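Local coordinates for protein amidase (Bacillus anthracis, PDB 5EWQ) that probably hydrolyses amide bonds as a member of the amidase signature family, at residues Thr223-Ser228 against Ile254-Thr259; Ala172-Phe177 against Gln361-Glu366. All blocks are in the same frame, centred on the assembly; numbering follows the deposited sequence.

Contact 1: residues Thr223-Ser228 against Ile254-Thr259; sequences TETTGS and IPLAET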
# COMPACT_ATOMS: atom_id res chain seq x y z
N THR A 223 2.16 -2.98 1.69
CA THR A 223 2.67 -3.42 2.99
C THR A 223 3.38 -2.27 3.68
O THR A 223 3.92 -1.38 3.03
CB THR A 223 3.64 -4.61 2.85
OG1 THR A 223 4.83 -4.18 2.19
CG2 THR A 223 2.99 -5.74 2.06
N GLU A 224 3.37 -2.28 5.01
CA GLU A 224 4.03 -1.23 5.77
C GLU A 224 4.75 -1.74 7.02
O GLU A 224 4.16 -2.44 7.85
CB GLU A 224 3.03 -0.15 6.19
CG GLU A 224 3.60 0.87 7.17
CD GLU A 224 2.65 1.99 7.49
OE1 GLU A 224 1.69 2.21 6.72
OE2 GLU A 224 2.86 2.67 8.52
N THR A 225 6.02 -1.39 7.13
CA THR A 225 6.77 -1.59 8.37
C THR A 225 6.72 -0.31 9.18
O THR A 225 6.35 -0.31 10.35
CB THR A 225 8.23 -1.99 8.10
OG1 THR A 225 8.27 -3.29 7.49
CG2 THR A 225 9.02 -2.02 9.39
N THR A 226 7.07 0.80 8.53
CA THR A 226 6.98 2.12 9.15
C THR A 226 6.74 3.19 8.08
O THR A 226 7.68 3.76 7.54
CB THR A 226 8.24 2.47 9.95
OG1 THR A 226 8.52 1.43 10.89
CG2 THR A 226 8.04 3.78 10.70
N GLY A 227 5.47 3.44 7.78
CA GLY A 227 5.09 4.48 6.84
C GLY A 227 5.08 4.05 5.38
O GLY A 227 4.78 4.85 4.50
N SER A 228 5.38 2.78 5.13
CA SER A 228 5.51 2.29 3.75
C SER A 228 4.19 2.26 2.99
O SER A 228 4.17 1.96 1.79
CB SER A 228 6.14 0.90 3.74
OG SER A 228 7.54 0.97 4.00
N ILE A 254 6.66 -11.72 1.73
CA ILE A 254 8.08 -11.61 2.04
C ILE A 254 8.30 -10.53 3.10
O ILE A 254 8.07 -9.34 2.84
CB ILE A 254 8.91 -11.28 0.79
CG1 ILE A 254 8.78 -12.40 -0.24
CG2 ILE A 254 10.37 -11.07 1.16
CD1 ILE A 254 9.60 -12.19 -1.49
N PRO A 255 8.75 -10.94 4.29
CA PRO A 255 8.82 -10.07 5.46
C PRO A 255 9.97 -9.07 5.43
O PRO A 255 10.82 -9.10 4.54
CB PRO A 255 9.01 -11.06 6.61
CG PRO A 255 9.77 -12.18 5.99
CD PRO A 255 9.24 -12.30 4.58
N LEU A 256 9.97 -8.18 6.41
CA LEU A 256 11.07 -7.25 6.66
C LEU A 256 11.35 -7.25 8.15
O LEU A 256 12.48 -7.44 8.59
CB LEU A 256 10.72 -5.85 6.16
CG LEU A 256 11.62 -4.70 6.62
CD1 LEU A 256 13.07 -4.96 6.25
CD2 LEU A 256 11.16 -3.38 6.01
N ALA A 257 10.29 -7.03 8.93
CA ALA A 257 10.34 -7.14 10.38
C ALA A 257 8.95 -7.48 10.90
O ALA A 257 8.09 -6.61 11.01
CB ALA A 257 10.85 -5.85 11.00
N GLU A 258 8.74 -8.76 11.21
CA GLU A 258 7.42 -9.27 11.58
C GLU A 258 6.84 -8.58 12.81
O GLU A 258 5.65 -8.69 13.09
CB GLU A 258 7.49 -10.78 11.81
CG GLU A 258 7.87 -11.56 10.56
CD GLU A 258 7.96 -13.06 10.82
OE1 GLU A 258 8.27 -13.80 9.87
OE2 GLU A 258 7.73 -13.48 11.97
N THR A 259 7.69 -7.86 13.54
CA THR A 259 7.23 -7.04 14.65
C THR A 259 6.33 -5.91 14.15
O THR A 259 5.32 -5.58 14.79
CB THR A 259 8.42 -6.43 15.43
OG1 THR A 259 9.26 -7.48 15.93
CG2 THR A 259 7.93 -5.57 16.58

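Contact 2: residues Ala172-Phe177 against Gln361-Glu366; sequences ANYLSF and QTLEYE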
# COMPACT_ATOMS: atom_id res chain seq x y z
N ALA A 172 11.34 -3.78 0.68
CA ALA A 172 10.50 -2.84 1.43
C ALA A 172 11.32 -1.67 1.95
O ALA A 172 11.21 -1.30 3.12
CB ALA A 172 9.79 -3.56 2.57
N ASN A 173 12.14 -1.11 1.07
CA ASN A 173 13.06 -0.03 1.41
C ASN A 173 14.02 -0.42 2.54
O ASN A 173 14.04 0.20 3.60
CB ASN A 173 12.30 1.24 1.79
CG ASN A 173 13.20 2.46 1.86
OD1 ASN A 173 14.22 2.53 1.17
ND2 ASN A 173 12.83 3.42 2.70
N TYR A 174 14.80 -1.46 2.30
CA TYR A 174 15.82 -1.88 3.26
C TYR A 174 17.00 -2.51 2.54
O TYR A 174 17.31 -3.69 2.74
CB TYR A 174 15.24 -2.85 4.29
CG TYR A 174 16.03 -2.91 5.57
CD1 TYR A 174 15.93 -1.90 6.51
CD2 TYR A 174 16.87 -3.98 5.85
CE1 TYR A 174 16.65 -1.94 7.69
CE2 TYR A 174 17.60 -4.04 7.03
CZ TYR A 174 17.48 -3.01 7.95
OH TYR A 174 18.19 -3.06 9.12
N LEU A 175 17.66 -1.73 1.69
CA LEU A 175 18.80 -2.20 0.93
C LEU A 175 20.01 -1.30 1.18
O LEU A 175 21.08 -1.78 1.56
CB LEU A 175 18.47 -2.25 -0.56
CG LEU A 175 19.46 -2.99 -1.46
CD1 LEU A 175 19.73 -4.38 -0.91
CD2 LEU A 175 18.94 -3.06 -2.89
N SER A 176 19.84 -0.00 0.97
CA SER A 176 20.90 0.97 1.25
C SER A 176 20.31 2.34 1.55
O SER A 176 19.14 2.61 1.24
CB SER A 176 21.87 1.06 0.08
OG SER A 176 21.30 1.79 -1.00
N PHE A 177 21.12 3.21 2.14
CA PHE A 177 20.67 4.54 2.53
C PHE A 177 20.59 5.49 1.33
O PHE A 177 19.95 6.54 1.40
CB PHE A 177 21.61 5.13 3.58
CG PHE A 177 21.80 4.26 4.79
CD1 PHE A 177 20.91 4.33 5.86
CD2 PHE A 177 22.86 3.38 4.87
CE1 PHE A 177 21.09 3.53 6.98
CE2 PHE A 177 23.04 2.58 5.99
CZ PHE A 177 22.15 2.66 7.04
N GLN A 361 17.21 -0.70 15.03
CA GLN A 361 17.76 -1.91 15.65
C GLN A 361 16.77 -3.06 15.59
O GLN A 361 17.16 -4.23 15.50
CB GLN A 361 18.16 -1.63 17.11
CG GLN A 361 19.33 -0.68 17.26
CD GLN A 361 19.73 -0.49 18.71
OE1 GLN A 361 19.05 -0.96 19.63
NE2 GLN A 361 20.84 0.21 18.93
N THR A 362 15.49 -2.73 15.64
CA THR A 362 14.43 -3.72 15.51
C THR A 362 14.48 -4.36 14.13
O THR A 362 14.19 -5.55 13.96
CB THR A 362 13.04 -3.10 15.75
OG1 THR A 362 13.02 -2.42 17.01
CG2 THR A 362 11.95 -4.16 15.73
N LEU A 363 14.87 -3.57 13.14
CA LEU A 363 14.96 -4.03 11.76
C LEU A 363 16.27 -4.78 11.50
O LEU A 363 16.27 -5.81 10.82
CB LEU A 363 14.85 -2.85 10.79
CG LEU A 363 13.49 -2.16 10.69
CD1 LEU A 363 13.65 -0.74 10.16
CD2 LEU A 363 12.57 -2.95 9.79
N GLU A 364 17.37 -4.27 12.04
CA GLU A 364 18.69 -4.82 11.78
C GLU A 364 18.81 -6.28 12.22
O GLU A 364 19.43 -7.09 11.53
CB GLU A 364 19.76 -3.98 12.49
CG GLU A 364 21.17 -4.52 12.35
CD GLU A 364 22.22 -3.60 12.95
OE1 GLU A 364 23.20 -4.11 13.53
OE2 GLU A 364 22.05 -2.36 12.85
N TYR A 365 18.22 -6.61 13.36
CA TYR A 365 18.28 -7.97 13.88
C TYR A 365 17.26 -8.88 13.21
O TYR A 365 17.58 -10.01 12.83
CB TYR A 365 18.06 -7.98 15.40
CG TYR A 365 17.87 -9.36 15.97
CD1 TYR A 365 18.97 -10.16 16.29
CD2 TYR A 365 16.60 -9.88 16.20
CE1 TYR A 365 18.80 -11.42 16.82
CE2 TYR A 365 16.43 -11.14 16.72
CZ TYR A 365 17.53 -11.91 17.03
OH TYR A 365 17.35 -13.17 17.55
N GLU A 366 16.03 -8.39 13.08
CA GLU A 366 14.91 -9.24 12.69
C GLU A 366 14.87 -9.55 11.19
O GLU A 366 14.32 -10.58 10.79
CB GLU A 366 13.60 -8.59 13.12
CG GLU A 366 12.48 -9.58 13.42
CD GLU A 366 11.23 -8.90 13.93
OE1 GLU A 366 11.18 -7.66 13.92
OE2 GLU A 366 10.29 -9.62 14.35

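Contact 1: residues Thr223-Ser228 against Ile254-Thr259
T225 and L256 make the main touch between two loops. Loop 223-228 follows strand 219-223, and the other loop, 254-259, runs ahead of strand 263-267. Packing comes first. L256 CD2 rests against the T225 hydroxyl oxygen, OG1, and 3.9 Å from T225 CB. Behind this methyl, CG and CB of L256 flank T225 OG1 at 3.7 and 3.8 Å. The two side chains cross at about a right angle. In T225, OG1 stands beside the backbone N and anti to the carbonyl carbon (chi1 -67°), which turns it to L256. The closest CA pair is T225 and A257, 6.9 Å.

No hydrogen bond crosses directly between the segments. T225 OG1 and A257 N are 4.5 Å apart, too far to bond. The carboxylate of D261 joins them instead. Its OD1 is hydrogen-bonded to T225 OG1 and to A257 N, and its OD2 to L256 N.

One bond lies within the first loop. The N of G227 donates to E224 OE2 over 2.8 Å, at 147° at the hydrogen. It reaches the oxygen from above the carboxylate plane and links E224 to G227, next to S228. The hydroxyl of S228 is hydrogen-bonded to S204 OG. By family motif these match the nucleophile and cis-serine of a Ser-cisSer-Lys triad, with K122, bonded to T223 OG1, as the probable lysine.

The contact is small and buried. OG1 of T225, with CB behind it, faces L256 but has D261 as its polar partner. One carboxylate thus ties together both loops where their direct contact is only packing.

Contact 2: residues Ala172-Phe177 against Gln361-Glu366
L363 and E364 meet the side chain of Y174. Here, in the amidase signature fold, helix 360-377 packs on the loop after helix 170-173. One aromatic residue reaches across. The first torsion of Y174 (chi1 -158°) swings the ring away from its own backbone N and sends it toward the helix.

Q361 starts the helical segment. Its O accepts a weak bond from Y365 N, which is internal to the helix. T362 packs on F421 and V425 of helix 418-437.

L363 comes next and supplies the apolar part. Its CB is 3.7 Å from Y174 CE1, and its CD1 follows at 4.1 Å from the same ring atom. L363 thus touches the CE1 side of the ring obliquely, with CB and one methyl. The other methyl, CD2, packs on A257 of loop 254-259.

E364 meets the phenol end with its backbone and CB. The CB of E364 leaves its backbone pointing away from loop 172-177. Even so, Y174 OH lies by both atoms, 3.2 Å from E364 CA and 3.8 Å from E364 CB. Beyond CG the glutamate chain is extended. Its carbonyl O is hydrogen-bonded to S411 OG.

The CB of Y365 also points away from the contact, and the Y365 ring meets those of H369 and F421. The ring of Y174 has a further aromatic neighbour in F367, just past the segment. No hydrogen bond joins Y174 OH to residues 361-366: it lies 3.3 Å from E364 N, but the angle is poor.

In the fold
Contacts 1 and 2 lie about 10 Å apart, centre to centre, on the same side of the chain's centre. Along the chain, contact 1 is nested inside contact 2: 172-177 comes first, then 223-228, 254-259 and 361-366. The loop 254-259 sits between the other parts. It faces 223-228, beside the mixed sheet, and also helix 360-377. T259 OG1 probably hydrogen-bonds E366 OE1 (2.8 Å), and A257 CB packs on L363 CD2. L256 CD2 also packs near A172 O. From the loop of S228, probably the nucleophile by its family motif, the packing passes through loop 254-259 to helix 360-377 and on to Y174.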